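Local atomic coordinates of glycosyl hydrolase, family 38 (Enterococcus faecalis, PDB entry 5KBP), a protein that probably hydrolyses terminal alpha-linked mannose residues of glycans. Residues A321-T332 / L382-A393; I394-P405 / S503-Q511. All blocks are in the same frame, centred on the assembly; numbering follows the deposited sequence.

How the contacts relate
Contact 1 comes first along the chain: residues 321-332, the last three turns of helix 304-332, meet the end of helix 362-393, and the roughly fifty residues looped out between them are mostly helical. Contact 2 opens directly afterwards, where residues 394-405 leave that second helix, and it closes on strand 503-511 after a largely beta excursion of nearly a hundred residues. The two loops therefore follow in series, neither enclosing the other. Their centres lie about 18 Å apart, and they meet where Met327 SD packs 4.2 Å from Trp504 CZ3. Together they join the helical middle region to the antiparallel sheet that contains strands 404-410 and 503-511.

Contact 1. Residues A321-T332 / L382-A393; sequences AEPLAAMAYEVT and LADEATRQLTEA. With SO4 (sulfate ion), chain G.
A buried helix-helix packing, in the range of the alpha-mannosidase middle domain, joins the last turns of helix 304-332 to those of helix 362-393. The segment axes run in the same general direction, approach to 8.3 Å and cross at 36°. Small residues permit this closeness: the CB of Ala386 lies 3.4 Å from Leu324 O and 3.7 Å from Ala328 CB. Leu324 is a knob in the hole formed by Ala383, Ala386, Thr387 and Leu390. With its CG anti to the carbonyl carbon (chi1 -74°), it lies beside Thr387, both pointing the same way, which puts CD1 3.5 Å from Thr387 OG1. Leu390 answers from the other helix, its CD1 against Met327 CB and its CD2 3.7 Å from Ala328 CA. Farther along, Val331 CG1 rests on Ala393 CB at 3.8 Å, while the side chains of Thr332 and Gln389 cross at about a right angle, the CG2 methyl against the amide carbon and OE1. Gln389 NE2 and Arg388 NH1 donate to a sulfate ion, probably from the crystallisation liquor. Arg388 NH1 and NH2 also grip the Glu385 carboxylate end-on, approaching from above its turned plane; Lys478 pairs with the same carboxylate. Phe409 of strand 404-410 packs on Leu324 and Leu390. One knob-into-hole and alanines at the crossing thus join two long helices of the helical middle domain of family 38 enzymes.

Contact 2. Residues I394-P405 / S503-Q511; sequences IDTSVFPEKAHP and SWDSFALIQ. With SO4 (sulfate ion), chain D.
The methyl of Ala508 lies over the face of the Phe399 ring, displaced toward its CG-CD1 side, a CH-pi contact with CB 3.5 Å from the ring centroid and 17° off the normal. Val398 CG1 lies over the opposite face, so the ring lies between a neighbour in its own loop and the strand. A second CH-pi contact lies farther back along strand 503-511, where Ile394 CD1 covers the five-membered ring of Trp504, 4.0 Å from its centroid. The indole NE1 donates to Ala816 O. Ile394 CG2 also touches Ser506 OG, which is hydrogen-bonded to Pro817 O. Beyond Phe399, a type II turn from Pro400 to Ala403 brings the chain back, and the CG2 of Ile510 fits against Ala403 CB at 3.6 Å and Pro400 CG at 3.8 Å. In that turn Lys402 N donates to O2 and O4 of a sulfate ion, which Arg810 also holds. Backbone pairing between the two segments begins at His404, which forms an antiparallel hydrogen-bonded pair with Leu509: His404 N to Leu509 O at 3.1 Å and a less straight return bond, Leu509 N to His404 O, at 2.9 Å. Pro405, lacking an N-H, faces Ala508 in the non-hydrogen-bonded position. The chemistry implies that two backbone bonds set the register, while apolar and CH-pi contacts hold the loop to the strand and residues 809-815 bind several of its polar groups.

Contact 1. Residues A321-T332 / L382-A393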
loop_
_atom_site.group_PDB
_atom_site.type_symbol
_atom_site.label_atom_id
_atom_site.label_comp_id
_atom_site.label_asym_id
_atom_site.label_seq_id
_atom_site.Cartn_x
_atom_site.Cartn_y
_atom_site.Cartn_z
ATOM N N ALA A 321 13.493 17.445 6.066
ATOM C CA ALA A 321 12.945 18.065 4.862
ATOM C C ALA A 321 12.524 19.508 5.113
ATOM O O ALA A 321 12.910 20.417 4.369
ATOM C CB ALA A 321 11.765 17.242 4.343
ATOM N N GLU A 322 11.725 19.738 6.156
ATOM C CA GLU A 322 11.234 21.090 6.421
ATOM C C GLU A 322 12.346 22.076 6.757
ATOM O O GLU A 322 12.340 23.185 6.192
ATOM C CB GLU A 322 10.168 21.045 7.523
ATOM C CG GLU A 322 8.836 20.466 7.075
ATOM C CD GLU A 322 7.770 20.557 8.148
ATOM O OE1 GLU A 322 8.110 20.909 9.296
ATOM O OE2 GLU A 322 6.591 20.281 7.840
ATOM N N PRO A 323 13.304 21.775 7.646
ATOM C CA PRO A 323 14.381 22.754 7.885
ATOM C C PRO A 323 15.217 23.042 6.650
ATOM O O PRO A 323 15.597 24.198 6.417
ATOM C CB PRO A 323 15.212 22.095 8.996
ATOM C CG PRO A 323 14.271 21.157 9.668
ATOM C CD PRO A 323 13.403 20.630 8.570
ATOM N N LEU A 324 15.518 22.019 5.848
ATOM C CA LEU A 324 16.277 22.244 4.621
ATOM C C LEU A 324 15.474 23.063 3.618
ATOM O O LEU A 324 16.017 23.964 2.968
ATOM C CB LEU A 324 16.697 20.907 4.010
ATOM C CG LEU A 324 17.827 20.158 4.718
ATOM C CD1 LEU A 324 18.001 18.767 4.123
ATOM C CD2 LEU A 324 19.125 20.944 4.640
ATOM N N ALA A 325 14.178 22.769 3.483
ATOM C CA ALA A 325 13.340 23.543 2.575
ATOM C C ALA A 325 13.139 24.968 3.073
ATOM O O ALA A 325 13.011 25.893 2.262
ATOM C CB ALA A 325 11.991 22.852 2.380
ATOM N N ALA A 326 13.105 25.165 4.394
ATOM C CA ALA A 326 12.985 26.515 4.932
ATOM C C ALA A 326 14.224 27.345 4.614
ATOM O O ALA A 326 14.122 28.545 4.338
ATOM C CB ALA A 326 12.743 26.463 6.439
ATOM N N MET A 327 15.403 26.719 4.643
ATOM C CA MET A 327 16.621 27.426 4.261
ATOM C C MET A 327 16.698 27.616 2.752
ATOM O O MET A 327 17.149 28.664 2.276
ATOM C CB MET A 327 17.853 26.670 4.763
ATOM C CG MET A 327 17.938 26.524 6.272
ATOM S SD MET A 327 19.421 25.631 6.777
ATOM C CE MET A 327 19.155 25.502 8.544
ATOM N N ALA A 328 16.256 26.617 1.983
ATOM C CA ALA A 328 16.309 26.709 0.528
ATOM C C ALA A 328 15.396 27.799 -0.019
ATOM O O ALA A 328 15.568 28.213 -1.170
ATOM C CB ALA A 328 15.943 25.362 -0.097
ATOM N N TYR A 329 14.429 28.263 0.774
ATOM C CA TYR A 329 13.590 29.376 0.344
ATOM C C TYR A 329 14.405 30.650 0.155
ATOM O O TYR A 329 14.036 31.509 -0.654
ATOM C CB TYR A 329 12.463 29.602 1.355
ATOM C CG TYR A 329 11.633 30.839 1.093
ATOM C CD1 TYR A 329 10.544 30.797 0.233
ATOM C CD2 TYR A 329 11.936 32.048 1.708
ATOM C CE1 TYR A 329 9.783 31.924 -0.011
ATOM C CE2 TYR A 329 11.180 33.180 1.471
ATOM C CZ TYR A 329 10.104 33.112 0.610
ATOM O OH TYR A 329 9.348 34.236 0.371
ATOM N N GLU A 330 15.515 30.786 0.883
ATOM C CA GLU A 330 16.317 31.999 0.792
ATOM C C GLU A 330 16.913 32.183 -0.599
ATOM O O GLU A 330 17.147 33.318 -1.025
ATOM C CB GLU A 330 17.423 31.964 1.847
ATOM C CG GLU A 330 16.924 31.792 3.279
ATOM C CD GLU A 330 16.326 33.063 3.853
ATOM O OE1 GLU A 330 16.512 34.135 3.238
ATOM O OE2 GLU A 330 15.675 32.994 4.918
ATOM N N VAL A 331 17.168 31.092 -1.320
ATOM C CA VAL A 331 17.832 31.169 -2.609
ATOM C C VAL A 331 16.864 30.988 -3.769
ATOM O O VAL A 331 17.130 31.494 -4.865
ATOM C CB VAL A 331 18.980 30.139 -2.693
ATOM C CG1 VAL A 331 19.946 30.310 -1.525
ATOM C CG2 VAL A 331 18.453 28.723 -2.738
ATOM N N THR A 332 15.746 30.297 -3.558
ATOM C CA THR A 332 14.806 30.038 -4.635
ATOM C C THR A 332 13.548 30.885 -4.559
ATOM O O THR A 332 12.896 31.086 -5.588
ATOM C CB THR A 332 14.392 28.561 -4.652
ATOM O OG1 THR A 332 13.692 28.245 -3.441
ATOM C CG2 THR A 332 15.610 27.662 -4.790
ATOM N N LEU A 382 11.778 15.920 -1.177
ATOM C CA LEU A 382 11.791 17.326 -0.789
ATOM C C LEU A 382 13.099 17.712 -0.110
ATOM O O LEU A 382 13.573 18.842 -0.278
ATOM C CB LEU A 382 10.602 17.626 0.124
ATOM C CG LEU A 382 9.229 17.476 -0.535
ATOM C CD1 LEU A 382 8.110 17.715 0.470
ATOM C CD2 LEU A 382 9.106 18.421 -1.722
ATOM N N ALA A 383 13.699 16.793 0.651
ATOM C CA ALA A 383 14.988 17.085 1.268
ATOM C C ALA A 383 16.094 17.158 0.223
ATOM O O ALA A 383 16.999 17.993 0.328
ATOM C CB ALA A 383 15.316 16.035 2.329
ATOM N N ASP A 384 16.034 16.297 -0.796
ATOM C CA ASP A 384 17.060 16.312 -1.834
ATOM C C ASP A 384 16.914 17.518 -2.752
ATOM O O ASP A 384 17.913 18.000 -3.299
ATOM C CB ASP A 384 17.009 15.019 -2.646
ATOM C CG ASP A 384 17.307 13.794 -1.805
ATOM O OD1 ASP A 384 17.995 13.936 -0.773
ATOM O OD2 ASP A 384 16.855 12.690 -2.175
ATOM N N GLU A 385 15.690 18.015 -2.940
ATOM C CA GLU A 385 15.498 19.229 -3.726
ATOM C C GLU A 385 16.086 20.438 -3.011
ATOM O O GLU A 385 16.825 21.228 -3.609
ATOM C CB GLU A 385 14.012 19.446 -4.011
ATOM C CG GLU A 385 13.402 18.436 -4.964
ATOM C CD GLU A 385 14.113 18.395 -6.299
ATOM O OE1 GLU A 385 14.934 17.479 -6.508
ATOM O OE2 GLU A 385 13.860 19.290 -7.132
ATOM N N ALA A 386 15.764 20.597 -1.725
ATOM C CA ALA A 386 16.328 21.695 -0.945
ATOM C C ALA A 386 17.838 21.560 -0.813
ATOM O O ALA A 386 18.565 22.561 -0.839
ATOM C CB ALA A 386 15.674 21.742 0.435
ATOM N N THR A 387 18.328 20.329 -0.663
ATOM C CA THR A 387 19.763 20.103 -0.531
ATOM C C THR A 387 20.504 20.519 -1.798
ATOM O O THR A 387 21.545 21.183 -1.733
ATOM C CB THR A 387 20.023 18.633 -0.196
ATOM O OG1 THR A 387 19.872 18.428 1.213
ATOM C CG2 THR A 387 21.409 18.219 -0.616
ATOM N N ARG A 388 19.976 20.141 -2.966
ATOM C CA ARG A 388 20.620 20.526 -4.218
ATOM C C ARG A 388 20.566 22.035 -4.422
ATOM O O ARG A 388 21.528 22.639 -4.911
ATOM C CB ARG A 388 19.962 19.805 -5.395
ATOM C CG ARG A 388 20.630 20.092 -6.732
ATOM C CD ARG A 388 19.764 19.678 -7.911
ATOM N NE ARG A 388 18.569 20.508 -8.036
ATOM C CZ ARG A 388 17.350 20.117 -7.682
ATOM N NH1 ARG A 388 16.318 20.936 -7.828
ATOM N NH2 ARG A 388 17.161 18.901 -7.187
ATOM N N GLN A 389 19.450 22.662 -4.044
ATOM C CA GLN A 389 19.301 24.102 -4.237
ATOM C C GLN A 389 20.246 24.886 -3.334
ATOM O O GLN A 389 20.794 25.915 -3.746
ATOM C CB GLN A 389 17.848 24.509 -3.991
ATOM C CG GLN A 389 16.883 24.041 -5.076
ATOM C CD GLN A 389 15.457 23.903 -4.580
ATOM O OE1 GLN A 389 15.169 24.137 -3.406
ATOM N NE2 GLN A 389 14.555 23.515 -5.473
ATOM N N LEU A 390 20.448 24.419 -2.100
ATOM C CA LEU A 390 21.376 25.097 -1.199
ATOM C C LEU A 390 22.816 24.938 -1.672
ATOM O O LEU A 390 23.560 25.922 -1.769
ATOM C CB LEU A 390 21.211 24.561 0.224
ATOM C CG LEU A 390 19.952 25.003 0.973
ATOM C CD1 LEU A 390 19.856 24.311 2.323
ATOM C CD2 LEU A 390 19.946 26.512 1.146
ATOM N N THR A 391 23.225 23.704 -1.980
ATOM C CA THR A 391 24.604 23.460 -2.392
ATOM C C THR A 391 24.930 24.131 -3.720
ATOM O O THR A 391 26.078 24.532 -3.942
ATOM C CB THR A 391 24.869 21.956 -2.480
ATOM O OG1 THR A 391 23.893 21.347 -3.334
ATOM C CG2 THR A 391 24.798 21.324 -1.096
ATOM N N GLU A 392 23.946 24.264 -4.613
ATOM C CA GLU A 392 24.178 24.979 -5.862
ATOM C C GLU A 392 24.423 26.465 -5.636
ATOM O O GLU A 392 25.006 27.124 -6.505
ATOM C CB GLU A 392 22.993 24.792 -6.811
ATOM C CG GLU A 392 23.378 24.287 -8.193
ATOM C CD GLU A 392 23.522 22.779 -8.245
ATOM O OE1 GLU A 392 22.519 22.095 -8.536
ATOM O OE2 GLU A 392 24.635 22.278 -7.984
ATOM N N ALA A 393 23.994 27.004 -4.494
ATOM C CA ALA A 393 24.174 28.412 -4.175
ATOM C C ALA A 393 25.390 28.682 -3.298
ATOM O O ALA A 393 25.709 29.850 -3.054
ATOM C CB ALA A 393 22.920 28.963 -3.482
HETATM S S SO4 G . 16.097 24.297 -9.256
HETATM O O1 SO4 G . 16.102 24.093 -10.702
HETATM O O2 SO4 G . 17.282 23.677 -8.673
HETATM O O3 SO4 G . 16.104 25.728 -8.967
HETATM O O4 SO4 G . 14.898 23.692 -8.683
#

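Contact 2. Residues I394-P405 / S503-Q511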
loop_
_atom_site.group_PDB
_atom_site.type_symbol
_atom_site.label_atom_id
_atom_site.label_comp_id
_atom_site.label_asym_id
_atom_site.label_seq_id
_atom_site.Cartn_x
_atom_site.Cartn_y
_atom_site.Cartn_z
ATOM N N ILE A 394 26.070 27.644 -2.821
ATOM C CA ILE A 394 27.234 27.821 -1.960
ATOM C C ILE A 394 28.455 28.114 -2.821
ATOM O O ILE A 394 28.709 27.427 -3.818
ATOM C CB ILE A 394 27.455 26.579 -1.081
ATOM C CG1 ILE A 394 26.293 26.410 -0.100
ATOM C CG2 ILE A 394 28.771 26.680 -0.325
ATOM C CD1 ILE A 394 26.443 25.228 0.828
ATOM N N ASP A 395 29.211 29.144 -2.441
ATOM C CA ASP A 395 30.408 29.537 -3.174
ATOM C C ASP A 395 31.503 28.491 -3.000
ATOM O O ASP A 395 32.283 28.555 -2.044
ATOM C CB ASP A 395 30.895 30.909 -2.702
ATOM C CG ASP A 395 31.887 31.545 -3.662
ATOM O OD1 ASP A 395 32.447 30.830 -4.520
ATOM O OD2 ASP A 395 32.110 32.769 -3.552
ATOM N N THR A 396 31.569 27.529 -3.917
ATOM C CA THR A 396 32.570 26.472 -3.866
ATOM C C THR A 396 33.821 26.797 -4.672
ATOM O O THR A 396 34.763 25.997 -4.675
ATOM C CB THR A 396 31.973 25.150 -4.358
ATOM O OG1 THR A 396 31.334 25.350 -5.625
ATOM C CG2 THR A 396 30.955 24.622 -3.359
ATOM N N SER A 397 33.858 27.946 -5.350
ATOM C CA SER A 397 35.066 28.362 -6.054
ATOM C C SER A 397 36.208 28.696 -5.106
ATOM O O SER A 397 37.344 28.860 -5.566
ATOM C CB SER A 397 34.764 29.565 -6.949
ATOM O OG SER A 397 34.267 30.656 -6.193
ATOM N N VAL A 398 35.935 28.802 -3.803
ATOM C CA VAL A 398 36.992 29.051 -2.829
ATOM C C VAL A 398 37.959 27.872 -2.768
ATOM O O VAL A 398 39.146 28.047 -2.467
ATOM C CB VAL A 398 36.366 29.360 -1.454
ATOM C CG1 VAL A 398 35.464 28.216 -1.006
ATOM C CG2 VAL A 398 37.443 29.653 -0.414
ATOM N N PHE A 399 37.482 26.665 -3.067
ATOM C CA PHE A 399 38.337 25.490 -3.074
ATOM C C PHE A 399 39.203 25.466 -4.334
ATOM O O PHE A 399 38.828 26.035 -5.363
ATOM C CB PHE A 399 37.494 24.221 -2.997
ATOM C CG PHE A 399 36.702 24.098 -1.726
ATOM C CD1 PHE A 399 37.339 24.074 -0.497
ATOM C CD2 PHE A 399 35.321 24.000 -1.760
ATOM C CE1 PHE A 399 36.615 23.956 0.674
ATOM C CE2 PHE A 399 34.591 23.883 -0.592
ATOM C CZ PHE A 399 35.239 23.862 0.627
ATOM N N PRO A 400 40.368 24.823 -4.278
ATOM C CA PRO A 400 41.240 24.779 -5.457
ATOM C C PRO A 400 40.618 23.969 -6.583
ATOM O O PRO A 400 39.676 23.200 -6.393
ATOM C CB PRO A 400 42.515 24.110 -4.932
ATOM C CG PRO A 400 42.058 23.301 -3.767
ATOM C CD PRO A 400 40.963 24.112 -3.132
ATOM N N GLU A 401 41.167 24.160 -7.779
ATOM C CA GLU A 401 40.672 23.457 -8.953
ATOM C C GLU A 401 40.923 21.957 -8.832
ATOM O O GLU A 401 41.840 21.512 -8.136
ATOM C CB GLU A 401 41.329 24.010 -10.218
ATOM C CG GLU A 401 40.789 25.368 -10.645
ATOM C CD GLU A 401 41.647 26.037 -11.699
ATOM O OE1 GLU A 401 42.879 26.115 -11.503
ATOM O OE2 GLU A 401 41.091 26.483 -12.724
ATOM N N LYS A 402 40.080 21.181 -9.515
ATOM C CA LYS A 402 40.044 19.720 -9.513
ATOM C C LYS A 402 39.607 19.138 -8.172
ATOM O O LYS A 402 39.617 17.913 -8.015
ATOM C CB LYS A 402 41.390 19.093 -9.910
ATOM C CG LYS A 402 41.913 19.535 -11.269
ATOM C CD LYS A 402 43.256 18.893 -11.569
ATOM N N ALA A 403 39.213 19.967 -7.209
ATOM C CA ALA A 403 38.779 19.469 -5.915
ATOM C C ALA A 403 37.318 19.033 -5.965
ATOM O O ALA A 403 36.527 19.501 -6.788
ATOM C CB ALA A 403 38.969 20.534 -4.835
ATOM N N HIS A 404 36.964 18.117 -5.060
ATOM C CA HIS A 404 35.608 17.587 -4.948
ATOM C C HIS A 404 34.979 18.103 -3.659
ATOM O O HIS A 404 35.170 17.507 -2.588
ATOM C CB HIS A 404 35.622 16.057 -4.973
ATOM C CG HIS A 404 36.375 15.477 -6.131
ATOM N ND1 HIS A 404 35.842 15.397 -7.400
ATOM C CD2 HIS A 404 37.619 14.949 -6.212
ATOM C CE1 HIS A 404 36.726 14.845 -8.213
ATOM N NE2 HIS A 404 37.813 14.564 -7.517
ATOM N N PRO A 405 34.230 19.201 -3.700
ATOM C CA PRO A 405 33.662 19.754 -2.468
ATOM C C PRO A 405 32.378 19.056 -2.047
ATOM O O PRO A 405 31.640 18.497 -2.862
ATOM C CB PRO A 405 33.394 21.219 -2.835
ATOM C CG PRO A 405 33.139 21.187 -4.299
ATOM C CD PRO A 405 33.989 20.074 -4.863
ATOM N N SER A 503 23.134 25.089 10.829
ATOM C CA SER A 503 24.227 25.708 10.101
ATOM C C SER A 503 24.726 24.715 9.060
ATOM O O SER A 503 24.241 23.581 8.975
ATOM C CB SER A 503 25.354 26.131 11.051
ATOM O OG SER A 503 25.847 25.017 11.774
ATOM N N TRP A 504 25.700 25.140 8.259
ATOM C CA TRP A 504 26.350 24.232 7.326
ATOM C C TRP A 504 27.824 24.583 7.206
ATOM O O TRP A 504 28.202 25.757 7.264
ATOM C CB TRP A 504 25.682 24.246 5.939
ATOM C CG TRP A 504 25.773 25.543 5.184
ATOM C CD1 TRP A 504 26.869 26.044 4.542
ATOM C CD2 TRP A 504 24.713 26.480 4.956
ATOM N NE1 TRP A 504 26.562 27.244 3.948
ATOM C CE2 TRP A 504 25.244 27.533 4.187
ATOM C CE3 TRP A 504 23.369 26.535 5.339
ATOM C CZ2 TRP A 504 24.479 28.628 3.790
ATOM C CZ3 TRP A 504 22.611 27.624 4.944
ATOM C CH2 TRP A 504 23.168 28.656 4.179
ATOM N N ASP A 505 28.650 23.553 7.048
ATOM C CA ASP A 505 30.084 23.702 6.856
ATOM C C ASP A 505 30.490 23.017 5.560
ATOM O O ASP A 505 30.045 21.900 5.272
ATOM C CB ASP A 505 30.868 23.114 8.036
ATOM C CG ASP A 505 30.736 23.946 9.297
ATOM O OD1 ASP A 505 30.872 25.185 9.215
ATOM O OD2 ASP A 505 30.493 23.360 10.373
ATOM N N SER A 506 31.330 23.688 4.782
ATOM C CA SER A 506 31.780 23.178 3.496
ATOM C C SER A 506 33.204 22.649 3.606
ATOM O O SER A 506 34.053 23.250 4.271
ATOM C CB SER A 506 31.707 24.265 2.422
ATOM O OG SER A 506 30.376 24.721 2.252
ATOM N N PHE A 507 33.454 21.518 2.956
ATOM C CA PHE A 507 34.774 20.908 2.889
ATOM C C PHE A 507 35.034 20.479 1.449
ATOM O O PHE A 507 34.164 20.588 0.582
ATOM C CB PHE A 507 34.887 19.719 3.853
ATOM C CG PHE A 507 34.594 20.071 5.285
ATOM C CD1 PHE A 507 35.596 20.546 6.115
ATOM C CD2 PHE A 507 33.318 19.923 5.800
ATOM C CE1 PHE A 507 35.330 20.868 7.431
ATOM C CE2 PHE A 507 33.045 20.244 7.117
ATOM C CZ PHE A 507 34.053 20.717 7.934
ATOM N N ALA A 508 36.244 19.989 1.191
ATOM C CA ALA A 508 36.606 19.546 -0.146
ATOM C C ALA A 508 37.580 18.384 -0.047
ATOM O O ALA A 508 38.221 18.169 0.985
ATOM C CB ALA A 508 37.215 20.680 -0.978
ATOM N N LEU A 509 37.688 17.639 -1.144
ATOM C CA LEU A 509 38.545 16.462 -1.231
ATOM C C LEU A 509 39.588 16.717 -2.309
ATOM O O LEU A 509 39.264 16.724 -3.503
ATOM C CB LEU A 509 37.721 15.213 -1.541
ATOM C CG LEU A 509 38.166 13.893 -0.911
ATOM C CD1 LEU A 509 38.094 13.978 0.603
ATOM C CD2 LEU A 509 37.309 12.750 -1.426
ATOM N N ILE A 510 40.833 16.935 -1.894
ATOM C CA ILE A 510 41.929 17.182 -2.819
ATOM C C ILE A 510 42.908 16.019 -2.747
ATOM O O ILE A 510 42.938 15.250 -1.781
ATOM C CB ILE A 510 42.649 18.515 -2.532
ATOM C CG1 ILE A 510 43.295 18.485 -1.146
ATOM C CG2 ILE A 510 41.682 19.675 -2.647
ATOM C CD1 ILE A 510 44.133 19.706 -0.838
ATOM N N GLN A 511 43.722 15.892 -3.794
ATOM C CA GLN A 511 44.762 14.874 -3.804
ATOM C C GLN A 511 45.902 15.292 -2.885
ATOM O O GLN A 511 46.411 16.413 -2.976
ATOM C CB GLN A 511 45.281 14.648 -5.221
ATOM C CG GLN A 511 44.249 14.087 -6.183
ATOM C CD GLN A 511 44.884 13.425 -7.388
ATOM O OE1 GLN A 511 46.070 13.091 -7.374
ATOM N NE2 GLN A 511 44.097 13.228 -8.438
HETATM S S SO4 D . 37.449 22.284 -11.718
HETATM O O1 SO4 D . 36.854 21.884 -12.990
HETATM O O2 SO4 D . 38.876 22.531 -11.905
HETATM O O3 SO4 D . 36.805 23.505 -11.242
HETATM O O4 SO4 D . 37.266 21.221 -10.736
#